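Local coordinates for Non-structural protein (PDB 3IFU) that is the zinc-binding leader protease Nsp1alpha of an arterivirus polyprotein, a papain-like cysteine protease that probably inhibits host interferon-beta production, at residues R127-V132 against V158-P163; A80-A85 against P136-Y141. All coordinates share one frame; numbering follows the deposited sequence.

Interaction 1: R127-V132 against V158-P163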
ATOM      1  N   ARG A 127      -1.869  14.579  -4.318  1.00 46.77           N
ATOM      2  CA  ARG A 127      -1.054  15.774  -4.179  1.00 45.54           C
ATOM      3  C   ARG A 127       0.393  15.338  -4.088  1.00 45.32           C
ATOM      4  O   ARG A 127       0.672  14.256  -3.576  1.00 47.62           O
ATOM      5  CB  ARG A 127      -1.433  16.520  -2.898  1.00 46.09           C
ATOM      6  CG  ARG A 127      -2.889  16.986  -2.835  1.00 47.96           C
ATOM      7  CD  ARG A 127      -3.121  18.273  -3.638  1.00 47.95           C
ATOM      8  NE  ARG A 127      -4.531  18.671  -3.662  1.00 46.69           N
ATOM      9  CZ  ARG A 127      -5.481  18.075  -4.386  1.00 46.77           C
ATOM     10  NH1 ARG A 127      -5.191  17.046  -5.169  1.00 43.11           N
ATOM     11  NH2 ARG A 127      -6.733  18.505  -4.318  1.00 49.54           N
ATOM     12  N   TRP A 128       1.308  16.158  -4.602  1.00 43.94           N
ATOM     13  CA  TRP A 128       2.733  15.850  -4.519  1.00 42.19           C
ATOM     14  C   TRP A 128       3.245  16.449  -3.217  1.00 42.96           C
ATOM     15  O   TRP A 128       2.705  17.439  -2.731  1.00 42.71           O
ATOM     16  CB  TRP A 128       3.515  16.460  -5.686  1.00 40.01           C
ATOM     17  CG  TRP A 128       3.354  15.732  -6.980  1.00 39.82           C
ATOM     18  CD1 TRP A 128       2.586  16.110  -8.045  1.00 37.94           C
ATOM     19  CD2 TRP A 128       3.956  14.478  -7.343  1.00 37.45           C
ATOM     20  NE1 TRP A 128       2.669  15.170  -9.048  1.00 39.67           N
ATOM     21  CE2 TRP A 128       3.503  14.156  -8.643  1.00 38.02           C
ATOM     22  CE3 TRP A 128       4.831  13.594  -6.694  1.00 33.96           C
ATOM     23  CZ2 TRP A 128       3.895  12.986  -9.310  1.00 36.33           C
ATOM     24  CZ3 TRP A 128       5.223  12.428  -7.357  1.00 34.38           C
ATOM     25  CH2 TRP A 128       4.753  12.137  -8.651  1.00 35.78           C
ATOM     26  N   TYR A 129       4.276  15.845  -2.643  1.00 43.61           N
ATOM     27  CA  TYR A 129       4.839  16.347  -1.401  1.00 46.27           C
ATOM     28  C   TYR A 129       6.341  16.165  -1.437  1.00 49.10           C
ATOM     29  O   TYR A 129       6.840  15.168  -1.973  1.00 51.95           O
ATOM     30  CB  TYR A 129       4.295  15.577  -0.198  1.00 46.02           C
ATOM     31  CG  TYR A 129       2.819  15.752   0.070  1.00 48.02           C
ATOM     32  CD1 TYR A 129       2.361  16.740   0.937  1.00 47.53           C
ATOM     33  CD2 TYR A 129       1.880  14.924  -0.542  1.00 46.82           C
ATOM     34  CE1 TYR A 129       1.004  16.897   1.194  1.00 48.03           C
ATOM     35  CE2 TYR A 129       0.522  15.073  -0.298  1.00 48.15           C
ATOM     36  CZ  TYR A 129       0.086  16.059   0.571  1.00 47.92           C
ATOM     37  OH  TYR A 129      -1.263  16.208   0.812  1.00 44.95           O
ATOM     38  N   PRO A 130       7.088  17.140  -0.897  1.00 48.71           N
ATOM     39  CA  PRO A 130       8.551  17.038  -0.875  1.00 48.28           C
ATOM     40  C   PRO A 130       8.848  15.974   0.168  1.00 47.58           C
ATOM     41  O   PRO A 130       8.387  16.082   1.298  1.00 48.34           O
ATOM     42  CB  PRO A 130       8.989  18.421  -0.404  1.00 48.28           C
ATOM     43  CG  PRO A 130       7.873  19.312  -0.879  1.00 49.87           C
ATOM     44  CD  PRO A 130       6.650  18.501  -0.546  1.00 48.07           C
ATOM     45  N   ILE A 131       9.589  14.938  -0.201  1.00 46.69           N
ATOM     46  CA  ILE A 131       9.887  13.885   0.759  1.00 46.88           C
ATOM     47  C   ILE A 131      10.703  14.455   1.917  1.00 48.30           C
ATOM     48  O   ILE A 131      11.744  15.070   1.707  1.00 50.22           O
ATOM     49  CB  ILE A 131      10.665  12.722   0.106  1.00 43.99           C
ATOM     50  CG1 ILE A 131       9.827  12.086  -1.003  1.00 41.69           C
ATOM     51  CG2 ILE A 131      11.011  11.686   1.156  1.00 41.43           C
ATOM     52  CD1 ILE A 131      10.609  11.136  -1.898  1.00 39.65           C
ATOM     53  N   VAL A 132      10.209  14.256   3.136  1.00 48.76           N
ATOM     54  CA  VAL A 132      10.876  14.740   4.341  1.00 48.45           C
ATOM     55  C   VAL A 132      10.881  13.656   5.404  1.00 49.23           C
ATOM     56  O   VAL A 132      11.286  13.893   6.540  1.00 52.50           O
ATOM     57  CB  VAL A 132      10.164  15.983   4.933  1.00 47.40           C
ATOM     58  CG1 VAL A 132      10.523  17.222   4.140  1.00 43.25           C
ATOM     59  CG2 VAL A 132       8.655  15.763   4.934  1.00 46.32           C
ATOM     60  N   VAL A 158       6.722  12.687  -3.396  1.00 46.37           N
ATOM     61  CA  VAL A 158       5.818  11.557  -3.274  1.00 43.76           C
ATOM     62  C   VAL A 158       4.397  12.025  -3.551  1.00 43.87           C
ATOM     63  O   VAL A 158       3.939  13.021  -3.000  1.00 43.85           O
ATOM     64  CB  VAL A 158       5.890  10.923  -1.874  1.00 43.25           C
ATOM     65  CG1 VAL A 158       5.521  11.948  -0.817  1.00 40.94           C
ATOM     66  CG2 VAL A 158       4.973   9.706  -1.808  1.00 43.58           C
ATOM     67  N   LEU A 159       3.719  11.301  -4.433  1.00 43.48           N
ATOM     68  CA  LEU A 159       2.346  11.603  -4.817  1.00 43.31           C
ATOM     69  C   LEU A 159       1.422  10.727  -3.977  1.00 44.09           C
ATOM     70  O   LEU A 159       1.475   9.493  -4.058  1.00 44.61           O
ATOM     71  CB  LEU A 159       2.151  11.295  -6.302  1.00 41.73           C
ATOM     72  CG  LEU A 159       0.760  11.447  -6.913  1.00 44.01           C
ATOM     73  CD1 LEU A 159       0.340  12.903  -6.895  1.00 42.37           C
ATOM     74  CD2 LEU A 159       0.778  10.914  -8.346  1.00 43.85           C
ATOM     75  N   THR A 160       0.581  11.353  -3.161  1.00 42.45           N
ATOM     76  CA  THR A 160      -0.328  10.578  -2.334  1.00 42.01           C
ATOM     77  C   THR A 160      -1.662  11.269  -2.114  1.00 42.14           C
ATOM     78  O   THR A 160      -1.774  12.488  -2.215  1.00 41.95           O
ATOM     79  CB  THR A 160       0.304  10.264  -0.961  1.00 42.76           C
ATOM     80  OG1 THR A 160      -0.564   9.401  -0.218  1.00 39.56           O
ATOM     81  CG2 THR A 160       0.533  11.548  -0.174  1.00 42.13           C
ATOM     82  N   ASN A 161      -2.677  10.473  -1.815  1.00 43.08           N
ATOM     83  CA  ASN A 161      -4.006  11.005  -1.563  1.00 43.90           C
ATOM     84  C   ASN A 161      -4.228  11.056  -0.062  1.00 42.39           C
ATOM     85  O   ASN A 161      -5.312  11.369   0.406  1.00 45.00           O
ATOM     86  CB  ASN A 161      -5.081  10.133  -2.228  1.00 44.36           C
ATOM     87  CG  ASN A 161      -5.129   8.721  -1.669  1.00 44.68           C
ATOM     88  OD1 ASN A 161      -6.050   7.962  -1.968  1.00 47.28           O
ATOM     89  ND2 ASN A 161      -4.136   8.359  -0.865  1.00 44.10           N
ATOM     90  N   LEU A 162      -3.176  10.748   0.679  1.00 40.95           N
ATOM     91  CA  LEU A 162      -3.205  10.746   2.133  1.00 43.90           C
ATOM     92  C   LEU A 162      -3.133  12.191   2.654  1.00 44.61           C
ATOM     93  O   LEU A 162      -2.355  13.004   2.147  1.00 46.86           O
ATOM     94  CB  LEU A 162      -2.010   9.928   2.632  1.00 43.29           C
ATOM     95  CG  LEU A 162      -2.066   9.005   3.844  1.00 42.31           C
ATOM     96  CD1 LEU A 162      -3.280   8.098   3.788  1.00 42.60           C
ATOM     97  CD2 LEU A 162      -0.796   8.178   3.864  1.00 39.64           C
ATOM     98  N   PRO A 163      -3.958  12.540   3.655  1.00 45.47           N
ATOM     99  CA  PRO A 163      -3.938  13.906   4.204  1.00 45.91           C
ATOM    100  C   PRO A 163      -2.680  14.192   5.036  1.00 47.41           C
ATOM    101  O   PRO A 163      -2.749  14.330   6.258  1.00 47.71           O
ATOM    102  CB  PRO A 163      -5.216  13.959   5.037  1.00 44.19           C
ATOM    103  CG  PRO A 163      -5.394  12.538   5.475  1.00 44.27           C
ATOM    104  CD  PRO A 163      -5.065  11.756   4.231  1.00 45.24           C
TER
HETATM  105  O   HOH W   1      -3.088  14.163  -0.267  1.00 39.21           O
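Arg127 and Thr160, Trp128 and Leu159, and Tyr129 and Val158 face each other in an antiparallel beta ladder at one edge of the protease's four-stranded sheet. Within each hydrogen-bonded pair the backbone groups satisfy one another: Arg127 N gives to Thr160 O (3.0 Å), Thr160 N to Arg127 O (2.9 Å), and Val158 N to Tyr129 O. The fourth bond, Tyr129 N to Val158 O, is weak, bent to 128° at the hydrogen. Between them Trp128 and Leu159 form a non-hydrogen-bonded pair, which makes backbone hydrogen bonds outward, Trp128 with Lys169 and Leu159 with Val140. The broad, flat indole gives leucine's aliphatic chain a surface to lie on: Leu159 CB sits 3.4 Å from the centre of the six-membered ring, a CH-pi contact over its face. Tyr129 combines an apolar ring with a polar end; CE2 meets Thr160 CG2, while OH donates to a water that in turn donates to Thr160 O and Leu162 O. Thr160 O therefore accepts twice, from this water and from Arg127 N. Arg127 sends NH1 away to Tyr122 O. Thr160 also closes an ST turn: with OG1 anti to its backbone N (chi1 -175°), that oxygen accepts from Leu162 N at 3.1 Å.

Interaction 2: A80-A85 against P136-Y141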
ATOM      1  N   ALA A  80       4.114   2.921 -11.664  1.00 39.18           N
ATOM      2  CA  ALA A  80       3.178   3.941 -11.202  1.00 37.19           C
ATOM      3  C   ALA A  80       1.715   3.625 -11.518  1.00 37.52           C
ATOM      4  O   ALA A  80       0.804   4.265 -10.975  1.00 35.28           O
ATOM      5  CB  ALA A  80       3.553   5.291 -11.787  1.00 36.94           C
ATOM      6  N   ILE A  81       1.489   2.629 -12.373  1.00 36.12           N
ATOM      7  CA  ILE A  81       0.134   2.250 -12.762  1.00 36.99           C
ATOM      8  C   ILE A  81      -0.808   1.900 -11.595  1.00 37.61           C
ATOM      9  O   ILE A  81      -1.895   2.477 -11.477  1.00 36.85           O
ATOM     10  CB  ILE A  81       0.155   1.085 -13.786  1.00 35.46           C
ATOM     11  CG1 ILE A  81       0.989   1.495 -15.007  1.00 37.25           C
ATOM     12  CG2 ILE A  81      -1.263   0.746 -14.223  1.00 32.76           C
ATOM     13  CD1 ILE A  81       0.887   0.566 -16.177  1.00 36.73           C
ATOM     14  N   PHE A  82      -0.393   0.978 -10.732  1.00 36.62           N
ATOM     15  CA  PHE A  82      -1.221   0.588  -9.599  1.00 36.94           C
ATOM     16  C   PHE A  82      -1.488   1.716  -8.588  1.00 36.52           C
ATOM     17  O   PHE A  82      -2.639   1.957  -8.224  1.00 40.16           O
ATOM     18  CB  PHE A  82      -0.614  -0.617  -8.868  1.00 38.03           C
ATOM     19  CG  PHE A  82      -1.415  -1.059  -7.685  1.00 37.46           C
ATOM     20  CD1 PHE A  82      -2.651  -1.674  -7.856  1.00 37.97           C
ATOM     21  CD2 PHE A  82      -0.978  -0.788  -6.394  1.00 37.53           C
ATOM     22  CE1 PHE A  82      -3.448  -2.006  -6.760  1.00 35.92           C
ATOM     23  CE2 PHE A  82      -1.767  -1.116  -5.294  1.00 36.87           C
ATOM     24  CZ  PHE A  82      -3.007  -1.725  -5.481  1.00 37.06           C
ATOM     25  N   PRO A  83      -0.437   2.408  -8.101  1.00 36.07           N
ATOM     26  CA  PRO A  83      -0.662   3.491  -7.135  1.00 34.80           C
ATOM     27  C   PRO A  83      -1.609   4.586  -7.635  1.00 35.35           C
ATOM     28  O   PRO A  83      -2.470   5.061  -6.889  1.00 34.88           O
ATOM     29  CB  PRO A  83       0.743   4.022  -6.880  1.00 31.83           C
ATOM     30  CG  PRO A  83       1.570   2.810  -7.031  1.00 32.68           C
ATOM     31  CD  PRO A  83       1.005   2.162  -8.268  1.00 32.72           C
ATOM     32  N   ILE A  84      -1.446   4.994  -8.891  1.00 37.11           N
ATOM     33  CA  ILE A  84      -2.315   6.028  -9.457  1.00 38.64           C
ATOM     34  C   ILE A  84      -3.755   5.521  -9.540  1.00 38.85           C
ATOM     35  O   ILE A  84      -4.694   6.256  -9.260  1.00 39.48           O
ATOM     36  CB  ILE A  84      -1.846   6.468 -10.869  1.00 37.26           C
ATOM     37  CG1 ILE A  84      -0.523   7.230 -10.766  1.00 34.06           C
ATOM     38  CG2 ILE A  84      -2.909   7.328 -11.520  1.00 34.01           C
ATOM     39  CD1 ILE A  84       0.162   7.466 -12.093  1.00 33.54           C
ATOM     40  N   ALA A  85      -3.926   4.263  -9.916  1.00 38.69           N
ATOM     41  CA  ALA A  85      -5.261   3.700 -10.005  1.00 40.34           C
ATOM     42  C   ALA A  85      -5.904   3.542  -8.624  1.00 40.65           C
ATOM     43  O   ALA A  85      -7.081   3.857  -8.453  1.00 40.75           O
ATOM     44  CB  ALA A  85      -5.220   2.358 -10.724  1.00 40.85           C
ATOM     45  N   PRO A 136       3.343   6.241   4.889  1.00 43.19           N
ATOM     46  CA  PRO A 136       2.694   4.927   4.874  1.00 42.29           C
ATOM     47  C   PRO A 136       1.789   4.728   3.660  1.00 42.27           C
ATOM     48  O   PRO A 136       1.360   5.692   3.025  1.00 41.71           O
ATOM     49  CB  PRO A 136       1.911   4.931   6.174  1.00 41.74           C
ATOM     50  CG  PRO A 136       1.444   6.368   6.243  1.00 42.99           C
ATOM     51  CD  PRO A 136       2.685   7.150   5.848  1.00 41.77           C
ATOM     52  N   GLY A 137       1.520   3.468   3.338  1.00 41.00           N
ATOM     53  CA  GLY A 137       0.639   3.164   2.231  1.00 39.50           C
ATOM     54  C   GLY A 137       1.196   3.298   0.833  1.00 38.78           C
ATOM     55  O   GLY A 137       2.398   3.409   0.630  1.00 38.88           O
ATOM     56  N   VAL A 138       0.285   3.298  -0.132  1.00 38.49           N
ATOM     57  CA  VAL A 138       0.619   3.383  -1.541  1.00 39.33           C
ATOM     58  C   VAL A 138       0.971   4.791  -2.011  1.00 41.18           C
ATOM     59  O   VAL A 138       0.456   5.787  -1.496  1.00 41.87           O
ATOM     60  CB  VAL A 138      -0.546   2.868  -2.395  1.00 39.61           C
ATOM     61  CG1 VAL A 138      -0.811   1.402  -2.091  1.00 38.35           C
ATOM     62  CG2 VAL A 138      -1.782   3.700  -2.112  1.00 39.54           C
ATOM     63  N   GLY A 139       1.854   4.871  -2.999  1.00 40.18           N
ATOM     64  CA  GLY A 139       2.236   6.165  -3.516  1.00 39.90           C
ATOM     65  C   GLY A 139       3.190   6.066  -4.683  1.00 39.54           C
ATOM     66  O   GLY A 139       3.666   4.992  -5.044  1.00 38.44           O
ATOM     67  N   VAL A 140       3.449   7.206  -5.297  1.00 38.84           N
ATOM     68  CA  VAL A 140       4.372   7.253  -6.408  1.00 40.71           C
ATOM     69  C   VAL A 140       5.505   8.155  -5.961  1.00 40.40           C
ATOM     70  O   VAL A 140       5.297   9.322  -5.667  1.00 37.90           O
ATOM     71  CB  VAL A 140       3.706   7.831  -7.679  1.00 42.26           C
ATOM     72  CG1 VAL A 140       4.694   7.816  -8.839  1.00 44.39           C
ATOM     73  CG2 VAL A 140       2.476   7.013  -8.035  1.00 42.03           C
ATOM     74  N   TYR A 141       6.700   7.586  -5.868  1.00 42.79           N
ATOM     75  CA  TYR A 141       7.875   8.341  -5.470  1.00 43.12           C
ATOM     76  C   TYR A 141       8.526   8.777  -6.752  1.00 43.18           C
ATOM     77  O   TYR A 141       8.483   8.051  -7.737  1.00 43.81           O
ATOM     78  CB  TYR A 141       8.799   7.453  -4.647  1.00 44.77           C
ATOM     79  CG  TYR A 141       8.179   7.117  -3.316  1.00 47.73           C
ATOM     80  CD1 TYR A 141       8.535   7.816  -2.168  1.00 47.33           C
ATOM     81  CD2 TYR A 141       7.166   6.157  -3.221  1.00 47.37           C
ATOM     82  CE1 TYR A 141       7.896   7.576  -0.955  1.00 48.47           C
ATOM     83  CE2 TYR A 141       6.521   5.910  -2.010  1.00 48.36           C
ATOM     84  CZ  TYR A 141       6.889   6.625  -0.881  1.00 48.07           C
ATOM     85  OH  TYR A 141       6.243   6.414   0.314  1.00 48.82           O
TER
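Pro83 and Val140 lead a buried, largely apolar helix-to-sheet contact, in which helix 81-87 lies against the approach to strand 140-142 and its first residue. Papain-like proteases pack a helical part against an antiparallel sheet, and this contact belongs to that interface; no hydrogen bond crosses between 80-85 and 136-141.

Pro83 carries the closest approach. Its CB lies 3.6 Å from Val140 CG2 and equally near Gly139 O, which its CG also touches, leaving the flank of the pyrrolidine ring against the extended backbone. Proline suits an early helical position, where a missing N-H costs little; the residue after it, Ile84, bonds through its N to Ala80 O (3.2 Å). Gly139 has no side chain, and a CB there would point away from the helix, so it meets Pro83 through its carbonyl oxygen.

Val140 points its two methyls at different residues. With CG1 anti to the backbone N (chi1 -178°), that methyl meets Ala80 CB at 4.0 Å, while CG2, besides Pro83, reaches Ile84 CG1 at 4.1 Å. A small alanine lets the strand come near Ala80, and the beta-branched Ile84 and Val140 cross obliquely. Val147 of the next strand touches both Ala80 and Val140, and Leu111 and Val121 continue the core around Ala80 and Ile84.

At the far end, Phe82 makes a looser contact, its side chain also touching Met98 of helix 94-108. Gly137 and Val138 of the second subunit pack on Phe82 and Val138 respectively, joining this corner to the dimer contact. Within the chain Phe82 crosses Val138 at about a right angle, and CE2 of Phe82 rests 4.2 Å from Val138 CG1.

Overall arrangement
The two interactions have centres about 11 Å apart and alternate along the chain: 80-85, 127-132, 136-141, then 158-163. All four segments belong to the cysteine protease part of the chain. Interaction 1 is made within the antiparallel sheet, between its outer strand 127-130 and strand 157-160; interaction 2 brings helix 81-87 onto strand 140-142, the next strand in. A probable hydrogen bond from Leu159 N to Val140 O (2.8 Å) joins them directly, and Trp128 CZ3 packs on the same Val140 oxygen. The sheet thus continues from its edge to the helix packed on it, and both contacts also touch the second subunit of the assembly.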